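Local coordinates for gluconate kinase (Lactobacillus acidophilus, PDB 3LL3), which binds ATP and D-xylulose and, as an FGGY-family carbohydrate kinase, probably phosphorylates a sugar or sugar acid such as xylulose or gluconate, at residues 278-283 and 290-295. Numbering follows the deposited sequence.
Sequences ASYFCY and YLLGGP. With XUL (D-xylulose), chain E.
The Phe281 ring lies flat against the backbone of Gly293, whose O sits over one face toward the rim while its CA approaches to 3.8 Å from the ring centroid in a CH-pi contact. Tyr283 CE2 occupies the opposite face, over the centre, and Phe281 CD1 in turn lies over the centre of the Tyr283 ring; Leu291 O meets the Phe281 edge in plane, 3.4 Å from CE1. Phe281 CG is held between the backbone N and carbonyl carbon (chi1 63°), and the ring rests directly over the glycine, CZ 3.6 Å from Gly293 CA. Phe281 and Gly293, then Tyr283 and Leu291, form hydrogen-bonded antiparallel pairs of a beta hairpin; the bond from Tyr283 N to Leu291 O is nearly straight (2.8 Å, 174°). On the other sheet face Leu292 CD2 packs 3.6 Å from both CB and SG of Cys282. Tyr280, from the preceding loop, lies alongside Leu292, pointing the same way. Phe281, Tyr283 and Pro295 line the D-xylulose pocket, Phe281 CE2 lying 3.4 Å from sugar O1, whereas the side chains of Arg344, Asp239 and His81 and the backbone N of Met80 hydrogen-bond the sugar: the hairpin contributes a largely apolar, aromatic wall to a polar site.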
ATOM      1  N   ALA A 278       0.346  18.616 -20.237  1.00 32.24           N
ATOM      2  CA  ALA A 278      -0.959  19.088 -19.785  1.00 32.05           C
ATOM      3  C   ALA A 278      -1.243  18.721 -18.327  1.00 29.65           C
ATOM      4  O   ALA A 278      -2.348  18.319 -17.982  1.00 28.71           O
ATOM      5  CB  ALA A 278      -2.072  18.563 -20.698  1.00 30.54           C
ATOM      6  N   SER A 279      -0.253  18.874 -17.458  1.00 29.01           N
ATOM      7  CA  SER A 279      -0.461  18.469 -16.076  1.00 28.05           C
ATOM      8  C   SER A 279      -1.006  19.587 -15.190  1.00 28.29           C
ATOM      9  O   SER A 279      -1.371  19.329 -14.047  1.00 24.08           O
ATOM     10  CB  SER A 279       0.816  17.875 -15.487  1.00 30.51           C
ATOM     11  OG  SER A 279       1.806  18.877 -15.367  1.00 35.92           O
ATOM     12  N   TYR A 280      -1.065  20.817 -15.711  1.00 24.23           N
ATOM     13  CA  TYR A 280      -1.635  21.934 -14.957  1.00 26.15           C
ATOM     14  C   TYR A 280      -2.440  22.833 -15.887  1.00 26.69           C
ATOM     15  O   TYR A 280      -2.169  22.885 -17.090  1.00 24.28           O
ATOM     16  CB  TYR A 280      -0.547  22.752 -14.216  1.00 25.99           C
ATOM     17  CG  TYR A 280       0.502  23.363 -15.119  1.00 25.29           C
ATOM     18  CD1 TYR A 280       0.232  24.511 -15.858  1.00 27.07           C
ATOM     19  CD2 TYR A 280       1.768  22.797 -15.224  1.00 25.40           C
ATOM     20  CE1 TYR A 280       1.197  25.073 -16.695  1.00 27.33           C
ATOM     21  CE2 TYR A 280       2.738  23.345 -16.052  1.00 28.69           C
ATOM     22  CZ  TYR A 280       2.448  24.478 -16.789  1.00 30.89           C
ATOM     23  OH  TYR A 280       3.404  25.021 -17.613  1.00 29.45           O
ATOM     24  N   PHE A 281      -3.430  23.539 -15.344  1.00 23.23           N
ATOM     25  CA  PHE A 281      -4.236  24.395 -16.185  1.00 22.52           C
ATOM     26  C   PHE A 281      -3.540  25.733 -16.365  1.00 23.87           C
ATOM     27  O   PHE A 281      -2.665  26.103 -15.574  1.00 23.43           O
ATOM     28  CB  PHE A 281      -5.653  24.579 -15.615  1.00 21.98           C
ATOM     29  CG  PHE A 281      -5.707  25.267 -14.241  1.00 23.23           C
ATOM     30  CD1 PHE A 281      -5.316  26.593 -14.085  1.00 22.53           C
ATOM     31  CD2 PHE A 281      -6.189  24.593 -13.133  1.00 23.95           C
ATOM     32  CE1 PHE A 281      -5.399  27.232 -12.854  1.00 22.57           C
ATOM     33  CE2 PHE A 281      -6.267  25.219 -11.880  1.00 25.86           C
ATOM     34  CZ  PHE A 281      -5.874  26.543 -11.746  1.00 24.22           C
ATOM     35  N   CYS A 282      -3.931  26.454 -17.406  1.00 21.63           N
ATOM     36  CA  CYS A 282      -3.530  27.848 -17.572  1.00 24.06           C
ATOM     37  C   CYS A 282      -4.776  28.668 -17.908  1.00 24.41           C
ATOM     38  O   CYS A 282      -5.332  28.538 -19.006  1.00 25.22           O
ATOM     39  CB  CYS A 282      -2.451  27.993 -18.647  1.00 23.25           C
ATOM     40  SG  CYS A 282      -2.021  29.705 -19.109  1.00 26.71           S
ATOM     41  N   TYR A 283      -5.233  29.466 -16.939  1.00 21.66           N
ATOM     42  CA  TYR A 283      -6.470  30.248 -17.052  1.00 23.32           C
ATOM     43  C   TYR A 283      -6.126  31.735 -17.058  1.00 23.86           C
ATOM     44  O   TYR A 283      -5.729  32.295 -16.015  1.00 22.40           O
ATOM     45  CB  TYR A 283      -7.429  30.002 -15.871  1.00 22.31           C
ATOM     46  CG  TYR A 283      -7.891  28.568 -15.666  1.00 24.92           C
ATOM     47  CD1 TYR A 283      -7.960  27.671 -16.732  1.00 23.99           C
ATOM     48  CD2 TYR A 283      -8.300  28.124 -14.407  1.00 24.67           C
ATOM     49  CE1 TYR A 283      -8.402  26.370 -16.546  1.00 25.11           C
ATOM     50  CE2 TYR A 283      -8.731  26.818 -14.208  1.00 26.37           C
ATOM     51  CZ  TYR A 283      -8.781  25.948 -15.287  1.00 26.86           C
ATOM     52  OH  TYR A 283      -9.218  24.655 -15.116  1.00 27.86           O
ATOM     53  N   TYR A 290      -1.752  35.282 -16.017  1.00 24.46           N
ATOM     54  CA  TYR A 290      -2.262  33.949 -16.316  1.00 26.28           C
ATOM     55  C   TYR A 290      -2.166  33.062 -15.078  1.00 25.42           C
ATOM     56  O   TYR A 290      -1.108  32.951 -14.468  1.00 26.14           O
ATOM     57  CB  TYR A 290      -1.492  33.341 -17.512  1.00 24.03           C
ATOM     58  CG  TYR A 290      -1.646  34.227 -18.723  1.00 27.84           C
ATOM     59  CD1 TYR A 290      -0.898  35.393 -18.850  1.00 29.03           C
ATOM     60  CD2 TYR A 290      -2.600  33.951 -19.696  1.00 26.64           C
ATOM     61  CE1 TYR A 290      -1.060  36.237 -19.940  1.00 29.43           C
ATOM     62  CE2 TYR A 290      -2.776  34.800 -20.788  1.00 27.84           C
ATOM     63  CZ  TYR A 290      -2.002  35.938 -20.903  1.00 28.73           C
ATOM     64  OH  TYR A 290      -2.173  36.783 -21.981  1.00 32.57           O
ATOM     65  N   LEU A 291      -3.281  32.438 -14.715  1.00 24.47           N
ATOM     66  CA  LEU A 291      -3.337  31.607 -13.526  1.00 22.85           C
ATOM     67  C   LEU A 291      -2.974  30.174 -13.870  1.00 24.03           C
ATOM     68  O   LEU A 291      -3.686  29.500 -14.634  1.00 23.40           O
ATOM     69  CB  LEU A 291      -4.722  31.681 -12.874  1.00 23.49           C
ATOM     70  CG  LEU A 291      -4.881  30.912 -11.551  1.00 22.12           C
ATOM     71  CD1 LEU A 291      -4.233  31.676 -10.396  1.00 21.90           C
ATOM     72  CD2 LEU A 291      -6.374  30.704 -11.273  1.00 22.52           C
ATOM     73  N   LEU A 292      -1.839  29.722 -13.345  1.00 22.99           N
ATOM     74  CA  LEU A 292      -1.428  28.340 -13.500  1.00 23.43           C
ATOM     75  C   LEU A 292      -1.780  27.580 -12.245  1.00 23.03           C
ATOM     76  O   LEU A 292      -1.629  28.089 -11.139  1.00 23.73           O
ATOM     77  CB  LEU A 292       0.076  28.233 -13.749  1.00 22.95           C
ATOM     78  CG  LEU A 292       0.681  29.147 -14.819  1.00 25.19           C
ATOM     79  CD1 LEU A 292       2.188  28.872 -14.936  1.00 27.20           C
ATOM     80  CD2 LEU A 292      -0.014  28.961 -16.165  1.00 23.01           C
ATOM     81  N   GLY A 293      -2.236  26.345 -12.386  1.00 23.82           N
ATOM     82  CA  GLY A 293      -2.439  25.575 -11.178  1.00 22.78           C
ATOM     83  C   GLY A 293      -2.834  24.135 -11.356  1.00 25.62           C
ATOM     84  O   GLY A 293      -3.079  23.658 -12.483  1.00 21.56           O
ATOM     85  N   GLY A 294      -2.885  23.450 -10.217  1.00 25.18           N
ATOM     86  CA  GLY A 294      -3.335  22.077 -10.131  1.00 25.48           C
ATOM     87  C   GLY A 294      -4.396  21.948  -9.046  1.00 23.51           C
ATOM     88  O   GLY A 294      -4.126  22.207  -7.868  1.00 25.37           O
ATOM     89  N   PRO A 295      -5.617  21.574  -9.434  1.00 23.16           N
ATOM     90  CA  PRO A 295      -6.616  21.226  -8.426  1.00 23.62           C
ATOM     91  C   PRO A 295      -6.332  19.787  -7.972  1.00 24.22           C
ATOM     92  O   PRO A 295      -6.094  18.931  -8.799  1.00 22.47           O
ATOM     93  CB  PRO A 295      -7.931  21.280  -9.198  1.00 26.53           C
ATOM     94  CG  PRO A 295      -7.554  21.252 -10.672  1.00 27.97           C
ATOM     95  CD  PRO A 295      -6.071  21.280 -10.806  1.00 22.98           C
TER
HETATM   96  C1  XUL E7778     -10.241  25.579 -10.160  1.00 44.45           C
HETATM   97  C2  XUL E7778     -10.807  24.259 -10.710  1.00 45.19           C
HETATM   98  C3  XUL E7778     -11.966  23.534  -9.970  1.00 44.11           C
HETATM   99  C4  XUL E7778     -12.702  24.366  -8.901  1.00 43.41           C
HETATM  100  C5  XUL E7778     -13.595  25.478  -9.485  1.00 40.47           C
HETATM  101  O1  XUL E7778      -8.906  25.394  -9.753  1.00 47.29           O
HETATM  102  O2  XUL E7778     -10.308  23.768 -11.695  1.00 41.71           O
HETATM  103  O3  XUL E7778     -11.458  22.402  -9.309  1.00 41.02           O
HETATM  104  O4  XUL E7778     -13.507  23.479  -8.159  1.00 46.77           O
HETATM  105  O5  XUL E7778     -14.616  25.837  -8.585  1.00 35.38           O